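Long-range contacts in extracellular ligand-binding receptor (Rhodopseudomonas palustris, PDB 4F06), which binds p-hydroxybenzoic acid and probably serves as the solute-binding component of an ABC transporter for lignin-derived aromatic acids: residues 5-10 with 69-74; 39-44 with 297-302; 234-239 with 352-357. All coordinates share one frame; numbering follows the deposited sequence.

Contact 1. Residues 5-10 with 69-74; sequences TIKVGV and VKEKVQ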
loop_
_atom_site.group_PDB
_atom_site.type_symbol
_atom_site.label_atom_id
_atom_site.label_comp_id
_atom_site.label_asym_id
_atom_site.label_seq_id
_atom_site.Cartn_x
_atom_site.Cartn_y
_atom_site.Cartn_z
ATOM N N THR A 5 -11.105 0.261 28.739
ATOM C CA THR A 5 -11.101 0.062 27.270
ATOM C C THR A 5 -10.279 1.160 26.591
ATOM O O THR A 5 -10.456 2.336 26.860
ATOM C CB THR A 5 -12.520 -0.010 26.640
ATOM O OG1 THR A 5 -13.210 -1.121 27.190
ATOM C CG2 THR A 5 -12.434 -0.236 25.150
ATOM N N ILE A 6 -9.362 0.753 25.727
ATOM C CA ILE A 6 -8.608 1.663 24.849
ATOM C C ILE A 6 -9.172 1.572 23.453
ATOM O O ILE A 6 -9.235 0.459 22.922
ATOM C CB ILE A 6 -7.093 1.332 24.867
ATOM C CG1 ILE A 6 -6.566 1.476 26.303
ATOM C CG2 ILE A 6 -6.330 2.208 23.887
ATOM C CD1 ILE A 6 -5.128 0.977 26.449
ATOM N N LYS A 7 -9.603 2.702 22.873
ATOM C CA LYS A 7 -10.139 2.659 21.534
ATOM C C LYS A 7 -9.119 3.137 20.516
ATOM O O LYS A 7 -8.325 4.039 20.779
ATOM C CB LYS A 7 -11.438 3.490 21.451
ATOM C CG LYS A 7 -12.565 2.874 22.276
ATOM C CD LYS A 7 -13.910 3.583 22.105
ATOM C CE LYS A 7 -14.982 2.894 22.942
ATOM N NZ LYS A 7 -16.299 3.568 22.755
ATOM N N VAL A 8 -9.168 2.482 19.351
ATOM C CA VAL A 8 -8.337 2.785 18.208
ATOM C C VAL A 8 -9.282 3.164 17.110
ATOM O O VAL A 8 -10.177 2.389 16.777
ATOM C CB VAL A 8 -7.476 1.550 17.781
ATOM C CG1 VAL A 8 -6.677 1.859 16.517
ATOM C CG2 VAL A 8 -6.572 1.126 18.918
ATOM N N GLY A 9 -9.076 4.340 16.500
ATOM C CA GLY A 9 -9.976 4.780 15.408
ATOM C C GLY A 9 -9.343 4.482 14.066
ATOM O O GLY A 9 -8.242 4.937 13.775
ATOM N N VAL A 10 -10.032 3.664 13.255
ATOM C CA VAL A 10 -9.527 3.253 11.955
ATOM C C VAL A 10 -10.328 3.960 10.884
ATOM O O VAL A 10 -11.564 3.784 10.808
ATOM C CB VAL A 10 -9.677 1.730 11.782
ATOM C CG1 VAL A 10 -9.130 1.317 10.421
ATOM C CG2 VAL A 10 -8.939 0.953 12.889
ATOM N N VAL A 69 -12.334 13.160 19.848
ATOM C CA VAL A 69 -13.164 13.833 20.862
ATOM C C VAL A 69 -14.288 12.947 21.430
ATOM O O VAL A 69 -14.483 12.875 22.647
ATOM C CB VAL A 69 -13.735 15.141 20.286
ATOM C CG1 VAL A 69 -14.756 15.742 21.238
ATOM C CG2 VAL A 69 -12.617 16.128 20.014
ATOM N N LYS A 70 -15.027 12.286 20.540
ATOM C CA LYS A 70 -16.214 11.564 20.989
ATOM C C LYS A 70 -15.867 10.142 21.411
ATOM O O LYS A 70 -16.377 9.660 22.402
ATOM C CB LYS A 70 -17.307 11.618 19.915
ATOM C CG LYS A 70 -17.673 13.042 19.520
ATOM C CD LYS A 70 -18.214 13.830 20.710
ATOM C CE LYS A 70 -19.136 14.958 20.286
ATOM N NZ LYS A 70 -18.509 15.780 19.223
ATOM N N GLU A 71 -14.987 9.486 20.656
ATOM C CA GLU A 71 -14.565 8.133 21.008
ATOM C C GLU A 71 -13.342 8.101 21.942
ATOM O O GLU A 71 -12.997 7.047 22.476
ATOM C CB GLU A 71 -14.284 7.352 19.718
ATOM C CG GLU A 71 -15.515 7.198 18.830
ATOM C CD GLU A 71 -16.689 6.564 19.572
ATOM O OE1 GLU A 71 -16.472 5.686 20.444
ATOM O OE2 GLU A 71 -17.836 6.939 19.281
ATOM N N LYS A 72 -12.664 9.244 22.120
ATOM C CA LYS A 72 -11.498 9.375 22.999
ATOM C C LYS A 72 -10.433 8.353 22.626
ATOM O O LYS A 72 -9.757 7.781 23.478
ATOM C CB LYS A 72 -11.892 9.281 24.509
ATOM C CG LYS A 72 -12.919 10.353 24.898
ATOM C CD LYS A 72 -13.325 10.317 26.370
ATOM C CE LYS A 72 -14.042 11.609 26.740
ATOM N NZ LYS A 72 -15.170 11.873 25.804
ATOM N N VAL A 73 -10.238 8.154 21.320
ATOM C CA VAL A 73 -9.245 7.176 20.901
ATOM C C VAL A 73 -7.840 7.578 21.330
ATOM O O VAL A 73 -7.504 8.767 21.346
ATOM C CB VAL A 73 -9.257 6.927 19.367
ATOM C CG1 VAL A 73 -10.640 6.472 18.905
ATOM C CG2 VAL A 73 -8.789 8.129 18.517
ATOM N N GLN A 74 -7.049 6.568 21.679
ATOM C CA GLN A 74 -5.640 6.810 21.969
ATOM C C GLN A 74 -4.769 6.743 20.727
ATOM O O GLN A 74 -3.627 7.251 20.727
ATOM C CB GLN A 74 -5.103 5.855 23.024
ATOM C CG GLN A 74 -5.590 6.141 24.423
ATOM C CD GLN A 74 -4.754 5.386 25.441
ATOM O OE1 GLN A 74 -3.597 5.101 25.193
ATOM N NE2 GLN A 74 -5.310 5.111 26.590
HETATM O O HOH W 1 -9.383 5.197 24.336
HETATM O O HOH W 2 -15.307 6.128 24.196
HETATM O O HOH W 3 -17.086 3.064 20.153
#

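Contact 2. Residues 39-44 with 297-302; sequences KVAGHT and KMIEAT. With PHB (p-hydroxybenzoic acid), chain C.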
loop_
_atom_site.group_PDB
_atom_site.type_symbol
_atom_site.label_atom_id
_atom_site.label_comp_id
_atom_site.label_asym_id
_atom_site.label_seq_id
_atom_site.Cartn_x
_atom_site.Cartn_y
_atom_site.Cartn_z
ATOM N N LYS A 39 -6.698 -8.110 24.621
ATOM C CA LYS A 39 -6.198 -7.618 25.890
ATOM C C LYS A 39 -4.695 -7.230 25.787
ATOM O O LYS A 39 -3.851 -7.989 25.272
ATOM C CB LYS A 39 -6.431 -8.668 26.999
ATOM C CG LYS A 39 -7.885 -8.621 27.465
ATOM C CD LYS A 39 -8.771 -9.687 26.870
ATOM C CE LYS A 39 -10.213 -9.458 27.309
ATOM N NZ LYS A 39 -11.234 -10.041 26.382
ATOM N N VAL A 40 -4.374 -6.042 26.273
ATOM C CA VAL A 40 -2.996 -5.612 26.356
ATOM C C VAL A 40 -2.822 -4.785 27.617
ATOM O O VAL A 40 -3.580 -3.850 27.860
ATOM C CB VAL A 40 -2.619 -4.678 25.185
ATOM C CG1 VAL A 40 -1.142 -4.387 25.238
ATOM C CG2 VAL A 40 -2.986 -5.293 23.852
ATOM N N ALA A 41 -1.787 -5.105 28.403
ATOM C CA ALA A 41 -1.383 -4.301 29.559
ATOM C C ALA A 41 -2.557 -4.114 30.508
ATOM O O ALA A 41 -2.706 -3.052 31.113
ATOM C CB ALA A 41 -0.819 -2.940 29.130
ATOM N N GLY A 42 -3.400 -5.134 30.605
ATOM C CA GLY A 42 -4.565 -5.098 31.489
ATOM C C GLY A 42 -5.740 -4.276 30.963
ATOM O O GLY A 42 -6.672 -3.980 31.713
ATOM N N HIS A 43 -5.689 -3.886 29.684
ATOM C CA HIS A 43 -6.769 -3.126 29.036
ATOM C C HIS A 43 -7.355 -3.916 27.902
ATOM O O HIS A 43 -6.691 -4.720 27.291
ATOM C CB HIS A 43 -6.192 -1.830 28.469
ATOM C CG HIS A 43 -5.718 -0.873 29.534
ATOM N ND1 HIS A 43 -4.493 -0.958 30.125
ATOM C CD2 HIS A 43 -6.363 0.207 30.110
ATOM C CE1 HIS A 43 -4.371 0.028 31.036
ATOM N NE2 HIS A 43 -5.511 0.754 31.018
ATOM N N THR A 44 -8.615 -3.681 27.594
ATOM C CA THR A 44 -9.250 -4.206 26.389
ATOM C C THR A 44 -9.029 -3.191 25.275
ATOM O O THR A 44 -9.138 -1.995 25.505
ATOM C CB THR A 44 -10.741 -4.390 26.641
ATOM O OG1 THR A 44 -10.908 -5.408 27.628
ATOM C CG2 THR A 44 -11.452 -4.832 25.404
ATOM N N LYS A 297 2.154 -3.055 20.734
ATOM C CA LYS A 297 3.443 -2.706 21.340
ATOM C C LYS A 297 3.389 -1.327 22.035
ATOM O O LYS A 297 3.937 -1.158 23.126
ATOM C CB LYS A 297 4.540 -2.698 20.257
ATOM C CG LYS A 297 5.906 -2.293 20.797
ATOM C CD LYS A 297 6.530 -3.305 21.715
ATOM C CE LYS A 297 7.953 -2.870 22.037
ATOM N NZ LYS A 297 8.567 -3.947 22.843
HETATM N N MSE A 298 2.767 -0.350 21.382
HETATM C CA MSE A 298 2.690 1.010 21.963
HETATM C C MSE A 298 1.876 0.993 23.253
HETATM O O MSE A 298 2.272 1.623 24.234
HETATM C CB MSE A 298 2.079 2.002 20.963
HETATM C CG MSE A 298 3.062 2.295 19.843
HETATM SE SE MSE A 298 2.705 3.734 18.627
HETATM C CE MSE A 298 1.196 2.845 17.772
ATOM N N ILE A 299 0.761 0.251 23.281
ATOM C CA ILE A 299 -0.014 0.133 24.512
ATOM C C ILE A 299 0.822 -0.544 25.614
ATOM O O ILE A 299 0.802 -0.079 26.737
ATOM C CB ILE A 299 -1.343 -0.601 24.212
ATOM C CG1 ILE A 299 -2.221 0.271 23.284
ATOM C CG2 ILE A 299 -2.105 -0.935 25.485
ATOM C CD1 ILE A 299 -3.422 -0.446 22.689
ATOM N N GLU A 300 1.557 -1.613 25.308
ATOM C CA GLU A 300 2.394 -2.233 26.359
ATOM C C GLU A 300 3.436 -1.245 26.854
ATOM O O GLU A 300 3.653 -1.107 28.074
ATOM C CB GLU A 300 3.113 -3.497 25.864
ATOM C CG GLU A 300 2.186 -4.645 25.615
ATOM C CD GLU A 300 2.847 -5.998 25.439
ATOM O OE1 GLU A 300 4.064 -6.131 25.122
ATOM O OE2 GLU A 300 2.081 -6.942 25.613
ATOM N N ALA A 301 4.097 -0.554 25.924
ATOM C CA ALA A 301 5.203 0.328 26.319
ATOM C C ALA A 301 4.718 1.450 27.224
ATOM O O ALA A 301 5.492 1.945 28.045
ATOM C CB ALA A 301 5.836 0.924 25.083
ATOM N N THR A 302 3.470 1.887 27.050
ATOM C CA THR A 302 2.921 3.020 27.779
ATOM C C THR A 302 2.010 2.558 28.912
ATOM O O THR A 302 1.367 3.388 29.572
ATOM C CB THR A 302 2.119 3.955 26.843
ATOM O OG1 THR A 302 1.054 3.185 26.253
ATOM C CG2 THR A 302 2.998 4.557 25.771
HETATM C "C1'" PHB C . 1.096 -8.109 22.028
HETATM O "O1'" PHB C . 0.776 -7.395 23.045
HETATM O "O2'" PHB C . 0.510 -9.144 21.638
HETATM C C1 PHB C . 2.295 -7.771 21.261
HETATM C C2 PHB C . 2.648 -8.599 20.168
HETATM C C3 PHB C . 3.795 -8.322 19.452
HETATM C C4 PHB C . 4.552 -7.200 19.805
HETATM C C5 PHB C . 4.173 -6.360 20.872
HETATM C C6 PHB C . 3.025 -6.641 21.632
HETATM O O4 PHB C . 5.666 -6.956 19.058
HETATM O O HOH W 4 -0.107 -7.303 27.587
#

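Contact 3. Residues 234-239 with 352-357; sequences VTEPDL and LINREL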
loop_
_atom_site.group_PDB
_atom_site.type_symbol
_atom_site.label_atom_id
_atom_site.label_comp_id
_atom_site.label_asym_id
_atom_site.label_seq_id
_atom_site.Cartn_x
_atom_site.Cartn_y
_atom_site.Cartn_z
ATOM N N VAL A 234 -2.322 -4.627 -9.893
ATOM C CA VAL A 234 -2.678 -6.024 -10.104
ATOM C C VAL A 234 -3.032 -6.700 -8.787
ATOM O O VAL A 234 -2.719 -7.849 -8.546
ATOM C CB VAL A 234 -1.601 -6.796 -10.866
ATOM C CG1 VAL A 234 -1.564 -6.367 -12.332
ATOM C CG2 VAL A 234 -0.237 -6.611 -10.212
ATOM N N THR A 235 -3.776 -6.013 -7.938
ATOM C CA THR A 235 -4.196 -6.619 -6.677
ATOM C C THR A 235 -4.988 -7.891 -6.906
ATOM O O THR A 235 -5.772 -8.024 -7.855
ATOM C CB THR A 235 -4.926 -5.674 -5.734
ATOM O OG1 THR A 235 -6.128 -5.223 -6.333
ATOM C CG2 THR A 235 -4.031 -4.482 -5.365
ATOM N N GLU A 236 -4.775 -8.871 -6.014
ATOM C CA GLU A 236 -5.262 -10.220 -6.234
ATOM C C GLU A 236 -6.757 -10.299 -6.525
ATOM O O GLU A 236 -7.155 -11.076 -7.398
ATOM C CB GLU A 236 -4.813 -11.152 -5.097
ATOM C CG GLU A 236 -3.335 -11.525 -5.198
ATOM C CD GLU A 236 -2.405 -10.520 -4.534
ATOM O OE1 GLU A 236 -2.836 -9.395 -4.078
ATOM O OE2 GLU A 236 -1.210 -10.847 -4.466
ATOM N N PRO A 237 -7.610 -9.564 -5.765
ATOM C CA PRO A 237 -9.053 -9.740 -6.051
ATOM C C PRO A 237 -9.483 -9.282 -7.425
ATOM O O PRO A 237 -10.544 -9.701 -7.891
ATOM C CB PRO A 237 -9.728 -8.909 -4.957
ATOM C CG PRO A 237 -8.688 -8.948 -3.839
ATOM C CD PRO A 237 -7.373 -8.789 -4.545
ATOM N N ASP A 238 -8.666 -8.485 -8.106
ATOM C CA ASP A 238 -9.005 -8.106 -9.493
ATOM C C ASP A 238 -8.390 -9.014 -10.524
ATOM O O ASP A 238 -8.758 -8.911 -11.688
ATOM C CB ASP A 238 -8.709 -6.643 -9.772
ATOM C CG ASP A 238 -9.924 -5.737 -9.530
ATOM O OD1 ASP A 238 -11.094 -6.210 -9.555
ATOM O OD2 ASP A 238 -9.725 -4.522 -9.376
ATOM N N LEU A 239 -7.501 -9.931 -10.138
ATOM C CA LEU A 239 -6.889 -10.819 -11.155
ATOM C C LEU A 239 -7.977 -11.604 -11.921
ATOM O O LEU A 239 -7.902 -11.673 -13.140
ATOM C CB LEU A 239 -5.816 -11.728 -10.550
ATOM C CG LEU A 239 -4.550 -10.963 -10.090
ATOM C CD1 LEU A 239 -3.577 -11.977 -9.500
ATOM C CD2 LEU A 239 -3.882 -10.190 -11.225
ATOM N N LEU A 352 -5.347 -17.479 -10.723
ATOM C CA LEU A 352 -4.435 -16.379 -11.057
ATOM C C LEU A 352 -3.838 -15.764 -9.807
ATOM O O LEU A 352 -4.561 -15.444 -8.866
ATOM C CB LEU A 352 -5.175 -15.311 -11.887
ATOM C CG LEU A 352 -5.669 -15.849 -13.226
ATOM C CD1 LEU A 352 -6.684 -14.909 -13.868
ATOM C CD2 LEU A 352 -4.486 -16.003 -14.168
ATOM N N ILE A 353 -2.506 -15.655 -9.794
ATOM C CA ILE A 353 -1.753 -15.141 -8.677
ATOM C C ILE A 353 -0.669 -14.187 -9.176
ATOM O O ILE A 353 -0.311 -14.172 -10.360
ATOM C CB ILE A 353 -1.072 -16.275 -7.860
ATOM C CG1 ILE A 353 0.076 -16.953 -8.647
ATOM C CG2 ILE A 353 -2.102 -17.289 -7.340
ATOM C CD1 ILE A 353 0.961 -17.810 -7.765
ATOM N N ASN A 354 -0.108 -13.387 -8.260
ATOM C CA ASN A 354 1.155 -12.676 -8.547
ATOM C C ASN A 354 2.271 -13.558 -8.018
ATOM O O ASN A 354 2.510 -13.593 -6.795
ATOM C CB ASN A 354 1.150 -11.295 -7.863
ATOM C CG ASN A 354 0.128 -10.363 -8.497
ATOM O OD1 ASN A 354 -0.784 -9.837 -7.812
ATOM N ND2 ASN A 354 0.242 -10.154 -9.763
ATOM N N ARG A 355 2.939 -14.299 -8.910
ATOM C CA ARG A 355 3.990 -15.201 -8.461
ATOM C C ARG A 355 5.262 -14.389 -8.225
ATOM O O ARG A 355 5.735 -13.716 -9.147
ATOM C CB ARG A 355 4.268 -16.227 -9.553
ATOM C CG ARG A 355 5.362 -17.263 -9.174
ATOM C CD ARG A 355 4.691 -18.376 -8.362
ATOM N NE ARG A 355 5.549 -19.477 -7.989
ATOM C CZ ARG A 355 5.832 -20.541 -8.737
ATOM N NH1 ARG A 355 6.653 -21.475 -8.229
ATOM N NH2 ARG A 355 5.311 -20.686 -9.966
ATOM N N GLU A 356 5.832 -14.458 -7.028
ATOM C CA GLU A 356 7.091 -13.748 -6.726
ATOM C C GLU A 356 8.252 -14.503 -7.354
ATOM O O GLU A 356 8.459 -15.706 -7.065
ATOM C CB GLU A 356 7.300 -13.609 -5.209
ATOM C CG GLU A 356 6.193 -12.737 -4.576
ATOM C CD GLU A 356 6.229 -12.738 -3.069
ATOM O OE1 GLU A 356 6.708 -13.747 -2.473
ATOM O OE2 GLU A 356 5.733 -11.771 -2.448
ATOM N N LEU A 357 9.014 -13.803 -8.191
ATOM C CA LEU A 357 10.102 -14.409 -8.982
ATOM C C LEU A 357 11.475 -13.954 -8.478
ATOM O O LEU A 357 12.472 -14.615 -8.736
ATOM C CB LEU A 357 10.002 -13.972 -10.454
ATOM C CG LEU A 357 8.718 -14.298 -11.172
ATOM C CD1 LEU A 357 8.825 -13.823 -12.604
ATOM C CD2 LEU A 357 8.417 -15.782 -11.131
HETATM O O HOH W 5 -0.552 -13.499 -5.274
#

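Contact 1. Residues 5-10 with 69-74
Glu71, just past helix 57-69, meets the tip of Lys7. In one of its two modelled conformers, Glu71 OE1 lies 3.1 Å from Lys7 NZ in a salt bridge, the ammonium approaching nearly in line with the oxygen's C-O bond. Lys7 is extended beyond CG, whereas the glutamate bends at chi2 (-55°) and brings its carboxylate to the lysine's end. Two waters also accept from Lys7 NZ; one donates a hydrogen bond to Glu71 OE1, the other to Glu71 O, tying the ammonium to backbone as well as carboxylate.

Lys72 leaves the helical path with positive phi (55°). Its carbonyl O accepts a hydrogen bond from a water, 2.7 Å away, that itself accepts from Lys7 N.

Val73 packs on the strand backbone: its CG1 stands 3.6 Å from Gly9 N, where a side chain in place of the glycine hydrogen would point at this methyl and be tight. Val73 CA also makes a CA-H...O contact with Lys7 O at 3.3 Å.

Gln74 N donates to the same Lys7 O at 3.0 Å (N-H...O angle 148°). The Gln74 side chain runs obliquely over Ile6, its CD 3.9 Å from Ile6 CG2, while NE2 bonds to Gly304 O.

Gly9 then pairs with Tyr75 as strand 75-78 begins. The loop thus ends a beta-alpha-beta crossover from strand 43-51 through helix 57-69, with strand 5-12 lying between the two strands. Val73 touches Leu67 of that helix, while Ile6 and Val8 pack on helix 283-301 and pair through their backbones with strand 43-51.

Contact 2. Residues 39-44 with 297-302
Val40 CG1 sits against two residues of helix 283-301: Ile299 CG2 at 3.6 Å and Glu300 CG at 3.4 Å, the latter in one of two modelled glutamate conformers. CG1 is anti to the Val40 backbone N (chi1 -174°), and the valine crosses both side chains at about a right angle. Ile299 is buried and also touches Ile6 and Tyr75 behind it. This tight apolar part belongs to a beta hairpin with a two-residue loop (Ala41-Gly42) at the edge of the sheet, closed by a type I' turn in which His43 N donates to Val40 O at 2.8 Å. His43 ND1 braces the turn, donating to Ala41 O at 2.9 Å from well above the carbonyl plane (58°). The outer side is looser. Ala41, exposed at the turn, brings CB no nearer than 4.1 Å to Ile299 O, and a water accepting from Ala41 N bridges to Glu300 OE2. In the same glutamate conformer OE2 lies 2.9 Å from O1' of a p-hydroxybenzoic acid, while Lys297 CB is 3.7 Å from ring carbon C5. Trp32, Arg293, Tyr296 and Met318 complete this ligand site.

Contact 3. Residues 234-239 with 352-357
Leu239 and Leu352 face each other at the base of their side chains, CB of Leu239 3.9 Å from CB of Leu352, and beyond this each reaches for the other segment's backbone. Leu352 CD1 comes within 3.5 Å of Leu239 O. Leu239, its CG anti to its own carbonyl carbon (chi1 -69°), lays its methyl along the strand, Leu239 CD1 standing 3.7 Å from Ile353 C.

Asn354, buried, points its amide from the strand into the bend between Val234 and Glu236. One terminal atom of the amide, modelled as OD1, lies 2.9 Å from Val234 O; the group is probably turned over in the model, and with the NH2 placed there a hydrogen bond may form. The other end of the amide faces Val234 CG2, and the Glu236 carboxylate is turned 74° from the amide plane.

The strand is one of an antiparallel pair: Ile353 bonds to Glu346 and Arg355 to Glu344 of strand 336-348, in the larger mixed sheet of this two-lobed periplasmic binding protein fold. The other segment is the turn between strand 226-230 and helix 239-242, where Thr235 touches the ligand-pocket residue Ala204, and Phe21 of helix 19-36.

Glu236 bends at chi2 (86°) toward the strand; its OE2 accepts from a water at 2.8 Å, which in turn accepts from Asn354 N at 3.0 Å. The backbone N of Val257 donates to the same OE2. An alanine in place of Asn354 would probably open a gap between Val234 and Glu236 and leave Val234 O without the polar group that faces it. The carbonyl O of Asn354 takes a hydrogen bond from Ser258 OG.

In the fold
Contacts 1 and 2 are neighbours, their centres 14 Å apart on one lobe. They share the six-stranded sheet, where strands 5-12 and 43-51 pair through Ile6 N and Thr44 O, and Ile6 packs on both His43 and Ile299. Contact 3 lies about 35 Å from contact 1 and 36 Å from contact 2 between centres, where the loop after strand 226-230 meets strand 351-363 of the other, larger mixed sheet. Along the chain 39-44 falls between the segments of contact 1, and 234-239 between those of contact 2; contact 1 closes before contact 3 opens. Helix 283-301 thus returns to the N-terminal sheet after the chain has entered the second lobe, as expected of a binding protein whose two lobes flank a ligand cleft.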